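Local coordinates for protein ferric-chelate reductase (NAD(P)H) (PDB 1I0R) that reduces ferric iron held in siderophores and other chelators with electrons from NADH or NADPH, binding FMN as a homodimeric flavoprotein, at residues Tyr14-Glu19 and Val44-Glu49; Arg23-Ile28 and His53-Glu58; Val102-Gln107 and Val112-Val117; Thr31-Thr36 and His126-Gly131. All blocks are in the same frame, centred on the assembly; numbering follows the deposited sequence. Where two conformers were deposited one is given.

Contact 1 of 4, residues Tyr14-Glu19 and Val44-Glu49; sequences YIVTSE and VCLNKE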
loop_
_atom_site.group_PDB
_atom_site.type_symbol
_atom_site.label_atom_id
_atom_site.label_comp_id
_atom_site.label_asym_id
_atom_site.label_seq_id
_atom_site.Cartn_x
_atom_site.Cartn_y
_atom_site.Cartn_z
ATOM N N TYR B 14 -1.488 7.169 -8.228
ATOM C CA TYR B 14 -0.586 6.861 -9.334
ATOM C C TYR B 14 -1.302 6.701 -10.649
ATOM O O TYR B 14 -2.521 6.573 -10.697
ATOM C CB TYR B 14 0.094 5.501 -9.069
ATOM C CG TYR B 14 0.586 5.273 -7.644
ATOM C CD1 TYR B 14 -0.265 4.795 -6.647
ATOM C CD2 TYR B 14 1.887 5.587 -7.305
ATOM C CE1 TYR B 14 0.192 4.640 -5.321
ATOM C CE2 TYR B 14 2.350 5.441 -6.001
ATOM C CZ TYR B 14 1.499 4.971 -5.016
ATOM O OH TYR B 14 2.001 4.894 -3.725
ATOM N N ILE B 15 -0.509 6.741 -11.717
ATOM C CA ILE B 15 -1.019 6.414 -13.028
ATOM C C ILE B 15 -0.299 5.098 -13.308
ATOM O O ILE B 15 0.941 5.020 -13.166
ATOM C CB ILE B 15 -0.572 7.373 -14.153
ATOM C CG1 ILE B 15 -0.947 8.819 -13.864
ATOM C CG2 ILE B 15 -1.231 6.896 -15.470
ATOM C CD1 ILE B 15 -0.506 9.772 -15.014
ATOM N N VAL B 16 -1.048 4.057 -13.668
ATOM C CA VAL B 16 -0.443 2.764 -14.020
ATOM C C VAL B 16 -0.624 2.630 -15.538
ATOM O O VAL B 16 -1.744 2.766 -16.050
ATOM C CB VAL B 16 -1.121 1.574 -13.283
ATOM C CG1 VAL B 16 -0.530 0.241 -13.755
ATOM C CG2 VAL B 16 -0.900 1.727 -11.752
ATOM N N THR B 17 0.477 2.367 -16.249
ATOM C CA THR B 17 0.421 2.291 -17.713
ATOM C C THR B 17 0.893 0.975 -18.308
ATOM O O THR B 17 1.616 0.201 -17.675
ATOM C CB THR B 17 1.278 3.418 -18.330
ATOM O OG1 THR B 17 2.613 3.336 -17.811
ATOM C CG2 THR B 17 0.698 4.789 -18.005
ATOM N N SER B 18 0.470 0.703 -19.546
ATOM C CA SER B 18 0.902 -0.504 -20.224
ATOM C C SER B 18 0.625 -0.275 -21.697
ATOM O O SER B 18 0.198 0.806 -22.070
ATOM C CB SER B 18 0.141 -1.737 -19.729
ATOM O OG SER B 18 0.780 -2.914 -20.168
ATOM N N GLU B 19 0.903 -1.272 -22.521
ATOM C CA GLU B 19 0.664 -1.144 -23.956
ATOM C C GLU B 19 0.339 -2.510 -24.489
ATOM O O GLU B 19 1.009 -3.491 -24.159
ATOM C CB GLU B 19 1.910 -0.586 -24.654
ATOM C CG GLU B 19 1.907 -0.673 -26.188
ATOM C CD GLU B 19 2.053 -2.104 -26.698
ATOM O OE1 GLU B 19 2.665 -2.940 -25.976
ATOM O OE2 GLU B 19 1.574 -2.389 -27.821
ATOM N N VAL B 44 0.807 -4.068 -8.327
ATOM C CA VAL B 44 -0.270 -3.149 -8.701
ATOM C C VAL B 44 -1.527 -4.009 -8.767
ATOM O O VAL B 44 -1.505 -5.084 -9.340
ATOM C CB VAL B 44 -0.049 -2.415 -10.091
ATOM C CG1 VAL B 44 1.192 -1.513 -10.029
ATOM C CG2 VAL B 44 0.126 -3.399 -11.203
ATOM N N CYS B 45 -2.614 -3.553 -8.145
ATOM C CA CYS B 45 -3.851 -4.331 -8.146
ATOM C C CYS B 45 -4.846 -3.601 -9.047
ATOM O O CYS B 45 -5.234 -2.480 -8.754
ATOM C CB CYS B 45 -4.379 -4.450 -6.709
ATOM S SG CYS B 45 -5.699 -5.656 -6.525
ATOM N N LEU B 46 -5.224 -4.261 -10.147
ATOM C CA LEU B 46 -6.124 -3.685 -11.155
ATOM C C LEU B 46 -7.418 -4.468 -11.313
ATOM O O LEU B 46 -7.411 -5.693 -11.284
ATOM C CB LEU B 46 -5.415 -3.671 -12.512
ATOM C CG LEU B 46 -4.022 -3.037 -12.467
ATOM C CD1 LEU B 46 -3.279 -3.226 -13.818
ATOM C CD2 LEU B 46 -4.192 -1.551 -12.156
ATOM N N ASN B 47 -8.514 -3.736 -11.507
ATOM C CA ASN B 47 -9.831 -4.341 -11.694
ATOM C C ASN B 47 -9.906 -5.031 -13.062
ATOM O O ASN B 47 -9.492 -4.458 -14.081
ATOM C CB ASN B 47 -10.900 -3.263 -11.585
ATOM C CG ASN B 47 -12.299 -3.838 -11.633
ATOM O OD1 ASN B 47 -12.686 -4.488 -12.613
ATOM N ND2 ASN B 47 -13.061 -3.625 -10.570
ATOM N N LYS B 48 -10.435 -6.252 -13.075
ATOM C CA LYS B 48 -10.519 -7.055 -14.299
ATOM C C LYS B 48 -11.308 -6.440 -15.435
ATOM O O LYS B 48 -11.129 -6.828 -16.595
ATOM C CB LYS B 48 -11.091 -8.434 -13.985
ATOM C CG LYS B 48 -10.103 -9.340 -13.266
ATOM C CD LYS B 48 -10.731 -10.681 -12.944
ATOM C CE LYS B 48 -9.719 -11.574 -12.254
ATOM N NZ LYS B 48 -10.257 -12.929 -11.949
ATOM N N GLU B 49 -12.153 -5.474 -15.115
ATOM C CA GLU B 49 -12.970 -4.825 -16.141
ATOM C C GLU B 49 -12.261 -3.687 -16.878
ATOM O O GLU B 49 -12.761 -3.196 -17.895
ATOM C CB GLU B 49 -14.262 -4.300 -15.509
ATOM C CG GLU B 49 -15.088 -5.389 -14.844
ATOM C CD GLU B 49 -16.374 -4.872 -14.225
ATOM O OE1 GLU B 49 -16.306 -3.958 -13.364
ATOM O OE2 GLU B 49 -17.459 -5.387 -14.592
#
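Val16 turns both methyls toward Val44 and Leu46: with CG1 trans to its backbone N (chi1 176°), CG1 reaches Leu46 while CG2 points to Val44. On the other strand Val44 holds CG1 beside its own backbone N, close enough for Val16 CG2 to lie 4.2 Å from Val44 CG1. Leu46 offers one branch of its fork, CD2, which stands 4.4 Å from Val16 CG1. A single valine is thus met by two residues that alternate along the opposing strand and point the same way. The backbones do not pair: the closest CA atoms, those of Val16 and Val44, are 8.0 Å apart, and no hydrogen bond crosses. In the six-stranded antiparallel barrel, strand 23-37 lies between strands 14-20 and 40-47, bonded to both, so the contact spans the barrel interior. FMN-binding residues run from Cys45 in the strand into the following loop. Asn47 makes an Asx turn, its OD1 accepting from Glu49 N at 2.7 Å with a nearly straight N-H (167°), the donor in the carbonyl plane. Lys48 NZ is salt-bridged to Asp122, and the side chain of Leu46 also rests on Gln27, another FMN-binding residue. Chemically, the crossing contact is pure methyl against methyl: it offers nothing to a polar group, and its cohesion rests on dispersion and the exclusion of water, whereas the adjoining loop is shaped by directed polar bonds.

Contact 2 of 4, residues Arg23-Ile28 and His53-Glu58; sequences RKCGQI and HNAVKE
Helix 51-59 packs against the antiparallel barrel of the flavin reductase-like domain, and Cys25 and Ala55 make its touch on strand 23-37. Cys25 SG stands 3.8 Å from Ala55 CB, with Cys25 CB itself only slightly farther from that methyl at 4.1 Å. The sulfur is placed by chi1 -65°, which sets it beside the backbone N and opposite the carbonyl carbon. Alanine's short side chain lets the helix come close: the CA atoms of Cys25 and Ala55 are 7.0 Å apart, against 9.0 Å between the CA atoms of Gln27 and His53 farther along. Ala55 also lies on Ser18 and Ser20 of strand 14-20, while the next residue, Val56, packs on Leu46 of strand 40-47 and Phe129 of strand 126-138. At the wider end Gln27, one of the FMN-binding residues, comes near the helix start without bonding across to it, Gln27 OE1 remaining 4.4 Å from His53 N. That oxygen instead accepts from Asn50 ND2, also in the FMN site, just before the helix. The other end of the amide is held too, so its rotation is restrained from both sides. Gln27 NE2 gives a hydrogen bond of 3.1 Å to Ile28 O at an N-H angle of 164°; the acceptor lies in the plane of the amide, but NE2 stands above the carbonyl plane of Ile28, 42° out of it.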
loop_
_atom_site.group_PDB
_atom_site.type_symbol
_atom_site.label_atom_id
_atom_site.label_comp_id
_atom_site.label_asym_id
_atom_site.label_seq_id
_atom_site.Cartn_x
_atom_site.Cartn_y
_atom_site.Cartn_z
ATOM N N ARG B 23 -1.326 -0.255 -28.701
ATOM C CA ARG B 23 -2.199 0.743 -28.100
ATOM C C ARG B 23 -1.797 1.017 -26.655
ATOM O O ARG B 23 -1.767 0.100 -25.840
ATOM C CB ARG B 23 -3.647 0.266 -28.131
ATOM C CG ARG B 23 -4.624 1.231 -27.493
ATOM C CD ARG B 23 -6.068 0.808 -27.720
ATOM N NE ARG B 23 -6.428 0.784 -29.140
ATOM C CZ ARG B 23 -6.158 -0.216 -29.982
ATOM N NH1 ARG B 23 -5.516 -1.303 -29.562
ATOM N NH2 ARG B 23 -6.537 -0.132 -31.252
ATOM N N LYS B 24 -1.488 2.277 -26.364
ATOM C CA LYS B 24 -1.099 2.698 -25.014
ATOM C C LYS B 24 -2.336 2.696 -24.126
ATOM O O LYS B 24 -3.425 3.055 -24.578
ATOM C CB LYS B 24 -0.508 4.114 -25.034
ATOM C CG LYS B 24 0.789 4.262 -25.850
ATOM C CD LYS B 24 1.406 5.663 -25.743
ATOM C CE LYS B 24 0.512 6.769 -26.313
ATOM N NZ LYS B 24 0.256 6.628 -27.768
ATOM N N CYS B 25 -2.160 2.292 -22.864
ATOM C CA CYS B 25 -3.262 2.269 -21.900
ATOM C C CYS B 25 -2.775 2.858 -20.582
ATOM O O CYS B 25 -1.579 2.851 -20.295
ATOM C CB CYS B 25 -3.733 0.849 -21.618
ATOM S SG CYS B 25 -4.489 -0.054 -23.001
ATOM N N GLY B 26 -3.698 3.391 -19.799
ATOM C CA GLY B 26 -3.300 3.942 -18.511
ATOM C C GLY B 26 -4.526 4.176 -17.655
ATOM O O GLY B 26 -5.601 4.440 -18.174
ATOM N N GLN B 27 -4.375 4.054 -16.340
ATOM C CA GLN B 27 -5.489 4.288 -15.436
ATOM C C GLN B 27 -4.958 4.827 -14.115
ATOM O O GLN B 27 -3.794 4.612 -13.770
ATOM C CB GLN B 27 -6.260 2.995 -15.144
ATOM C CG GLN B 27 -5.483 2.013 -14.288
ATOM C CD GLN B 27 -6.345 0.913 -13.672
ATOM O OE1 GLN B 27 -6.601 -0.118 -14.296
ATOM N NE2 GLN B 27 -6.790 1.129 -12.429
ATOM N N ILE B 28 -5.795 5.566 -13.404
ATOM C CA ILE B 28 -5.395 6.046 -12.080
ATOM C C ILE B 28 -5.575 4.855 -11.150
ATOM O O ILE B 28 -6.496 4.050 -11.309
ATOM C CB ILE B 28 -6.316 7.188 -11.585
ATOM C CG1 ILE B 28 -6.059 8.462 -12.400
ATOM C CG2 ILE B 28 -6.055 7.474 -10.102
ATOM C CD1 ILE B 28 -4.602 8.930 -12.397
ATOM N N HIS B 53 -5.875 -3.336 -17.158
ATOM C CA HIS B 53 -5.706 -4.677 -16.605
ATOM C C HIS B 53 -5.390 -5.646 -17.760
ATOM O O HIS B 53 -4.427 -6.421 -17.709
ATOM C CB HIS B 53 -6.999 -5.132 -15.890
ATOM C CG HIS B 53 -7.068 -6.611 -15.643
ATOM N ND1 HIS B 53 -6.683 -7.200 -14.451
ATOM C CD2 HIS B 53 -7.428 -7.630 -16.461
ATOM C CE1 HIS B 53 -6.798 -8.512 -14.551
ATOM N NE2 HIS B 53 -7.247 -8.797 -15.765
ATOM N N ASN B 54 -6.205 -5.599 -18.809
ATOM C CA ASN B 54 -5.997 -6.504 -19.920
ATOM C C ASN B 54 -4.691 -6.255 -20.659
ATOM O O ASN B 54 -4.082 -7.206 -21.140
ATOM C CB ASN B 54 -7.199 -6.452 -20.875
ATOM C CG ASN B 54 -8.514 -6.749 -20.165
ATOM O OD1 ASN B 54 -8.559 -7.557 -19.232
ATOM N ND2 ASN B 54 -9.594 -6.110 -20.610
ATOM N N ALA B 55 -4.248 -4.996 -20.728
ATOM C CA ALA B 55 -2.987 -4.669 -21.403
ATOM C C ALA B 55 -1.820 -5.249 -20.617
ATOM O O ALA B 55 -0.863 -5.766 -21.184
ATOM C CB ALA B 55 -2.828 -3.150 -21.543
ATOM N N VAL B 56 -1.898 -5.176 -19.291
ATOM C CA VAL B 56 -0.829 -5.721 -18.493
ATOM C C VAL B 56 -0.871 -7.235 -18.612
ATOM O O VAL B 56 0.164 -7.885 -18.691
ATOM C CB VAL B 56 -0.960 -5.303 -17.008
ATOM C CG1 VAL B 56 0.149 -5.970 -16.167
ATOM C CG2 VAL B 56 -0.849 -3.802 -16.898
ATOM N N LYS B 57 -2.067 -7.804 -18.638
ATOM C CA LYS B 57 -2.179 -9.251 -18.746
ATOM C C LYS B 57 -1.538 -9.777 -20.033
ATOM O O LYS B 57 -0.838 -10.786 -20.022
ATOM C CB LYS B 57 -3.647 -9.685 -18.672
ATOM C CG LYS B 57 -3.792 -11.194 -18.519
ATOM C CD LYS B 57 -5.215 -11.629 -18.203
ATOM C CE LYS B 57 -5.240 -13.098 -17.770
ATOM N NZ LYS B 57 -4.391 -13.376 -16.554
ATOM N N GLU B 58 -1.751 -9.068 -21.136
ATOM C CA GLU B 58 -1.206 -9.479 -22.429
ATOM C C GLU B 58 0.279 -9.173 -22.638
ATOM O O GLU B 58 1.038 -10.031 -23.100
ATOM C CB GLU B 58 -2.008 -8.819 -23.551
ATOM C CG GLU B 58 -3.466 -9.204 -23.564
ATOM C CD GLU B 58 -4.247 -8.449 -24.624
ATOM O OE1 GLU B 58 -3.962 -8.661 -25.826
ATOM O OE2 GLU B 58 -5.132 -7.643 -24.258
#

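Contact 3 of 4, residues Val102-Gln107 and Val112-Val117; sequences VPLVTQ and VIEAKV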
loop_
_atom_site.group_PDB
_atom_site.type_symbol
_atom_site.label_atom_id
_atom_site.label_comp_id
_atom_site.label_asym_id
_atom_site.label_seq_id
_atom_site.Cartn_x
_atom_site.Cartn_y
_atom_site.Cartn_z
ATOM N N VAL B 102 6.426 -0.105 -22.448
ATOM C CA VAL B 102 5.332 0.655 -21.854
ATOM C C VAL B 102 5.563 2.165 -21.882
ATOM O O VAL B 102 6.699 2.633 -21.858
ATOM C CB VAL B 102 5.071 0.236 -20.388
ATOM C CG1 VAL B 102 4.923 -1.273 -20.301
ATOM C CG2 VAL B 102 6.187 0.717 -19.501
ATOM N N PRO B 103 4.477 2.948 -21.956
ATOM C CA PRO B 103 4.631 4.397 -21.966
ATOM C C PRO B 103 4.819 4.854 -20.516
ATOM O O PRO B 103 3.991 4.537 -19.657
ATOM C CB PRO B 103 3.305 4.882 -22.563
ATOM C CG PRO B 103 2.338 3.882 -22.091
ATOM C CD PRO B 103 3.079 2.559 -22.223
ATOM N N LEU B 104 5.901 5.567 -20.230
ATOM C CA LEU B 104 6.149 6.068 -18.878
ATOM C C LEU B 104 5.754 7.534 -18.859
ATOM O O LEU B 104 6.442 8.379 -19.463
ATOM C CB LEU B 104 7.631 5.922 -18.518
ATOM C CG LEU B 104 8.100 4.467 -18.603
ATOM C CD1 LEU B 104 9.631 4.398 -18.723
ATOM C CD2 LEU B 104 7.581 3.717 -17.353
ATOM N N VAL B 105 4.640 7.841 -18.182
ATOM C CA VAL B 105 4.166 9.221 -18.107
ATOM C C VAL B 105 4.996 10.031 -17.117
ATOM O O VAL B 105 5.036 9.722 -15.920
ATOM C CB VAL B 105 2.676 9.284 -17.701
ATOM C CG1 VAL B 105 2.228 10.731 -17.545
ATOM C CG2 VAL B 105 1.823 8.597 -18.752
ATOM N N THR B 106 5.654 11.079 -17.611
ATOM C CA THR B 106 6.508 11.906 -16.769
ATOM C C THR B 106 5.846 13.185 -16.306
ATOM O O THR B 106 6.294 13.806 -15.334
ATOM C CB THR B 106 7.823 12.254 -17.489
ATOM O OG1 THR B 106 7.511 12.797 -18.778
ATOM C CG2 THR B 106 8.671 10.998 -17.695
ATOM N N GLN B 107 4.771 13.568 -16.987
ATOM C CA GLN B 107 4.066 14.793 -16.608
ATOM C C GLN B 107 3.441 14.660 -15.223
ATOM O O GLN B 107 2.736 13.693 -14.952
ATOM C CB GLN B 107 2.979 15.124 -17.619
ATOM C CG GLN B 107 2.585 16.601 -17.590
ATOM C CD GLN B 107 1.623 16.956 -18.708
ATOM O OE1 GLN B 107 1.626 16.321 -19.764
ATOM N NE2 GLN B 107 0.791 17.973 -18.478
ATOM N N VAL B 112 9.054 7.753 -11.720
ATOM C CA VAL B 112 8.487 6.741 -12.603
ATOM C C VAL B 112 9.228 5.439 -12.386
ATOM O O VAL B 112 10.434 5.432 -12.103
ATOM C CB VAL B 112 8.545 7.131 -14.114
ATOM C CG1 VAL B 112 7.558 8.254 -14.381
ATOM C CG2 VAL B 112 9.962 7.543 -14.522
ATOM N N ILE B 113 8.494 4.333 -12.488
ATOM C CA ILE B 113 9.052 3.007 -12.307
ATOM C C ILE B 113 8.572 2.144 -13.451
ATOM O O ILE B 113 7.420 2.262 -13.871
ATOM C CB ILE B 113 8.536 2.400 -10.967
ATOM C CG1 ILE B 113 8.964 3.306 -9.812
ATOM C CG2 ILE B 113 9.003 0.971 -10.807
ATOM C CD1 ILE B 113 8.256 2.969 -8.493
ATOM N N GLU B 114 9.460 1.295 -13.964
ATOM C CA GLU B 114 9.123 0.387 -15.049
ATOM C C GLU B 114 9.312 -1.021 -14.497
ATOM O O GLU B 114 10.304 -1.287 -13.795
ATOM C CB GLU B 114 10.053 0.659 -16.240
ATOM C CG GLU B 114 9.834 -0.214 -17.437
ATOM C CD GLU B 114 10.721 0.198 -18.612
ATOM O OE1 GLU B 114 11.758 0.863 -18.384
ATOM O OE2 GLU B 114 10.374 -0.157 -19.753
ATOM N N ALA B 115 8.372 -1.923 -14.787
ATOM C CA ALA B 115 8.464 -3.296 -14.265
ATOM C C ALA B 115 8.017 -4.387 -15.237
ATOM O O ALA B 115 7.168 -4.144 -16.093
ATOM C CB ALA B 115 7.629 -3.404 -12.943
ATOM N N LYS B 116 8.616 -5.576 -15.134
ATOM C CA LYS B 116 8.186 -6.706 -15.961
ATOM C C LYS B 116 7.438 -7.650 -15.003
ATOM O O LYS B 116 7.920 -7.911 -13.894
ATOM C CB LYS B 116 9.363 -7.455 -16.626
ATOM C CG LYS B 116 10.315 -8.136 -15.658
ATOM C CD LYS B 116 11.309 -9.055 -16.371
ATOM C CE LYS B 116 12.036 -9.961 -15.350
ATOM N NZ LYS B 116 13.072 -10.857 -15.978
ATOM N N VAL B 117 6.266 -8.112 -15.419
ATOM C CA VAL B 117 5.454 -9.016 -14.598
ATOM C C VAL B 117 6.106 -10.373 -14.413
ATOM O O VAL B 117 6.452 -11.054 -15.393
ATOM C CB VAL B 117 4.037 -9.237 -15.205
ATOM C CG1 VAL B 117 3.242 -10.270 -14.332
ATOM C CG2 VAL B 117 3.295 -7.899 -15.295
#
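The carboxylate of Glu114 is one of two flat groups in this contact: Leu104 CD1 sits above its plane, 4.1 Å from Glu114 OE1, and Val102 CG2 approaches obliquely on that same side, 4.3 Å from Glu114 OE2. An extended chain, with CG opposite the backbone N (chi1 179°), carries the carboxylate out past Leu104, and the two side chains cross at about a right angle. Leu104 CD2 works nearer the backbone, 4.1 Å from Glu114 CB and 3.8 Å from Ile113 O. The other flat group, the peptide after Val105, is met by Val112: its CG1 comes from well out of the peptide plane, beyond the oxygen, to 3.3 Å from Val105 O, a tight fit. That oxygen is bonded by Ser65 OG, while Glu114 OE2, though buried, is satisfied by Thr100 OG1. Strands 103-105 and 112-117 run nearly antiparallel (160°) with axes 7.6 Å apart, yet no hydrogen bond joins them. Strand 103-105 pairs with 95-97 in a small separate sheet, laid over barrel strand 109-122. Around the contact, strands 61-67 and 126-138 flank 109-122 in the barrel, and strand 14-20 lies against Pro103 and Val105.

Contact 4 of 4, residues Thr31-Thr36 and His126-Gly131; sequences TVFQLT and HTLFVG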
loop_
_atom_site.group_PDB
_atom_site.type_symbol
_atom_site.label_atom_id
_atom_site.label_comp_id
_atom_site.label_asym_id
_atom_site.label_seq_id
_atom_site.Cartn_x
_atom_site.Cartn_y
_atom_site.Cartn_z
ATOM N N THR B 31 -3.647 1.509 -5.477
ATOM C CA THR B 31 -3.068 0.295 -4.897
ATOM C C THR B 31 -1.793 -0.169 -5.586
ATOM O O THR B 31 -1.803 -1.066 -6.450
ATOM C CB THR B 31 -4.144 -0.817 -4.852
ATOM O OG1 THR B 31 -5.284 -0.318 -4.126
ATOM C CG2 THR B 31 -3.632 -2.061 -4.124
ATOM N N VAL B 32 -0.696 0.483 -5.201
ATOM C CA VAL B 32 0.642 0.227 -5.722
ATOM C C VAL B 32 1.551 0.199 -4.507
ATOM O O VAL B 32 1.529 1.120 -3.679
ATOM C CB VAL B 32 1.115 1.359 -6.651
ATOM C CG1 VAL B 32 2.563 1.144 -7.047
ATOM C CG2 VAL B 32 0.186 1.436 -7.886
ATOM N N PHE B 33 2.330 -0.863 -4.390
ATOM C CA PHE B 33 3.205 -1.010 -3.242
ATOM C C PHE B 33 4.405 -1.883 -3.529
ATOM O O PHE B 33 4.341 -2.813 -4.322
ATOM C CB PHE B 33 2.408 -1.517 -2.019
ATOM C CG PHE B 33 1.590 -2.770 -2.248
ATOM C CD1 PHE B 33 2.043 -3.992 -1.785
ATOM C CD2 PHE B 33 0.312 -2.701 -2.793
ATOM C CE1 PHE B 33 1.221 -5.143 -1.849
ATOM C CE2 PHE B 33 -0.510 -3.835 -2.865
ATOM C CZ PHE B 33 -0.052 -5.057 -2.387
ATOM N N GLN B 34 5.521 -1.581 -2.881
ATOM C CA GLN B 34 6.712 -2.403 -3.028
ATOM C C GLN B 34 6.534 -3.643 -2.141
ATOM O O GLN B 34 6.152 -3.518 -0.974
ATOM C CB GLN B 34 7.960 -1.624 -2.572
ATOM C CG GLN B 34 9.257 -2.446 -2.680
ATOM C CD GLN B 34 10.509 -1.616 -2.407
ATOM O OE1 GLN B 34 10.428 -0.399 -2.181
ATOM N NE2 GLN B 34 11.673 -2.276 -2.437
ATOM N N LEU B 35 6.848 -4.819 -2.671
ATOM C CA LEU B 35 6.705 -6.053 -1.877
ATOM C C LEU B 35 7.999 -6.559 -1.285
ATOM O O LEU B 35 8.020 -7.046 -0.137
ATOM C CB LEU B 35 6.115 -7.164 -2.745
ATOM C CG LEU B 35 4.711 -6.873 -3.278
ATOM C CD1 LEU B 35 4.042 -8.185 -3.635
ATOM C CD2 LEU B 35 3.891 -6.200 -2.193
ATOM N N THR B 36 9.074 -6.445 -2.063
ATOM C CA THR B 36 10.384 -6.969 -1.665
ATOM C C THR B 36 11.518 -6.038 -2.101
ATOM O O THR B 36 11.321 -5.168 -2.961
ATOM C CB THR B 36 10.643 -8.358 -2.326
ATOM O OG1 THR B 36 10.733 -8.213 -3.749
ATOM C CG2 THR B 36 9.486 -9.340 -2.032
ATOM N N HIS B 126 -10.310 -8.602 -9.092
ATOM C CA HIS B 126 -9.075 -7.917 -9.496
ATOM C C HIS B 126 -7.939 -8.911 -9.632
ATOM O O HIS B 126 -8.026 -10.055 -9.176
ATOM C CB HIS B 126 -8.622 -6.932 -8.401
ATOM C CG HIS B 126 -9.572 -5.816 -8.136
ATOM N ND1 HIS B 126 -9.194 -4.491 -8.199
ATOM C CD2 HIS B 126 -10.869 -5.822 -7.750
ATOM C CE1 HIS B 126 -10.220 -3.728 -7.860
ATOM N NE2 HIS B 126 -11.246 -4.511 -7.583
ATOM N N THR B 127 -6.851 -8.453 -10.243
ATOM C CA THR B 127 -5.636 -9.248 -10.348
ATOM C C THR B 127 -4.525 -8.404 -9.718
ATOM O O THR B 127 -4.431 -7.196 -9.988
ATOM C CB THR B 127 -5.206 -9.548 -11.811
ATOM O OG1 THR B 127 -6.236 -10.298 -12.460
ATOM C CG2 THR B 127 -3.923 -10.368 -11.830
ATOM N N LEU B 128 -3.725 -9.014 -8.845
ATOM C CA LEU B 128 -2.589 -8.307 -8.282
ATOM C C LEU B 128 -1.389 -8.744 -9.139
ATOM O O LEU B 128 -1.030 -9.928 -9.183
ATOM C CB LEU B 128 -2.368 -8.703 -6.811
ATOM C CG LEU B 128 -1.293 -7.892 -6.076
ATOM C CD1 LEU B 128 -1.751 -6.503 -5.808
ATOM C CD2 LEU B 128 -0.969 -8.544 -4.766
ATOM N N PHE B 129 -0.785 -7.796 -9.860
ATOM C CA PHE B 129 0.355 -8.119 -10.707
ATOM C C PHE B 129 1.624 -7.839 -9.938
ATOM O O PHE B 129 1.748 -6.772 -9.357
ATOM C CB PHE B 129 0.356 -7.252 -11.989
ATOM C CG PHE B 129 -0.807 -7.518 -12.901
ATOM C CD1 PHE B 129 -1.959 -6.736 -12.833
ATOM C CD2 PHE B 129 -0.749 -8.570 -13.812
ATOM C CE1 PHE B 129 -3.064 -6.995 -13.677
ATOM C CE2 PHE B 129 -1.837 -8.846 -14.657
ATOM C CZ PHE B 129 -2.989 -8.062 -14.589
ATOM N N VAL B 130 2.536 -8.805 -9.900
ATOM C CA VAL B 130 3.803 -8.604 -9.217
ATOM C C VAL B 130 4.859 -8.366 -10.287
ATOM O O VAL B 130 5.114 -9.224 -11.132
ATOM C CB VAL B 130 4.198 -9.833 -8.391
ATOM C CG1 VAL B 130 5.552 -9.572 -7.675
ATOM C CG2 VAL B 130 3.113 -10.099 -7.337
ATOM N N GLY B 131 5.452 -7.183 -10.262
ATOM C CA GLY B 131 6.470 -6.898 -11.257
ATOM C C GLY B 131 7.860 -6.699 -10.695
ATOM O O GLY B 131 8.048 -6.134 -9.614
#
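Leu128 meets the Phe33 ring at the packed centre of this contact, whereas Gln34 and His126, on its margins, are partly exposed and touch nothing across it. In the given conformer of Phe33, one of two deposited, Leu128 CD1 lies 4.1 Å from Phe33 CZ and 4.2 Å from Phe33 CE2, approaching the ring obliquely as the two side chains cross near a right angle. A chi1 of 53° tucks the ring between its own backbone N and carbonyl carbon, so that its far end swings toward the partner strand. Thr31, an FMN-binding residue, sets CG2 at the ring's edge, in plane. Farther on, one branch of Leu35 touches one of Val130: Leu35 CD1 is 4.3 Å from Val130 CG2, with the CA atoms of this pair 8.3 Å apart. Such spacing reflects the six-stranded barrel, in which strand 40-47 runs between strands 23-37 and 126-138 and is hydrogen-bonded to both; Cys45 pairs with Thr31, and Leu46 with Thr127. The dimer adds a further layer, as in this conformer Phe33 stacks on Phe33 of the second subunit and Leu128 packs on Leu128 of that subunit. The looser margin holds His126, of the NADP(+) site, and Gln34, whose NE2 donates to Thr36 O at 3.0 Å (168°), from above that carbonyl's plane, while its backbone N bonds Tyr11 OH of the second subunit.

From the N terminus, strand 14-20 opens contact 1, which closes on strand 40-47 after the intervening strand 23-37. Contact 2 starts on that intervening strand and closes at helix 51-59, so it crosses contact 1; the two are joined by backbone pairing of Val16 with Gln27 and Ser18 with Cys25. Contact 4 begins farther along strand 23-37 and closes only at strand 126-138, crossing both. Inside its long loop contact 3 is nested, a short local closure between strands 103-105 and 109-122. Together they tie the barrel interior, the covering helix, the small outer sheet and the dimer face; Thr17 OG1 to Pro103 O links contacts 1 and 3.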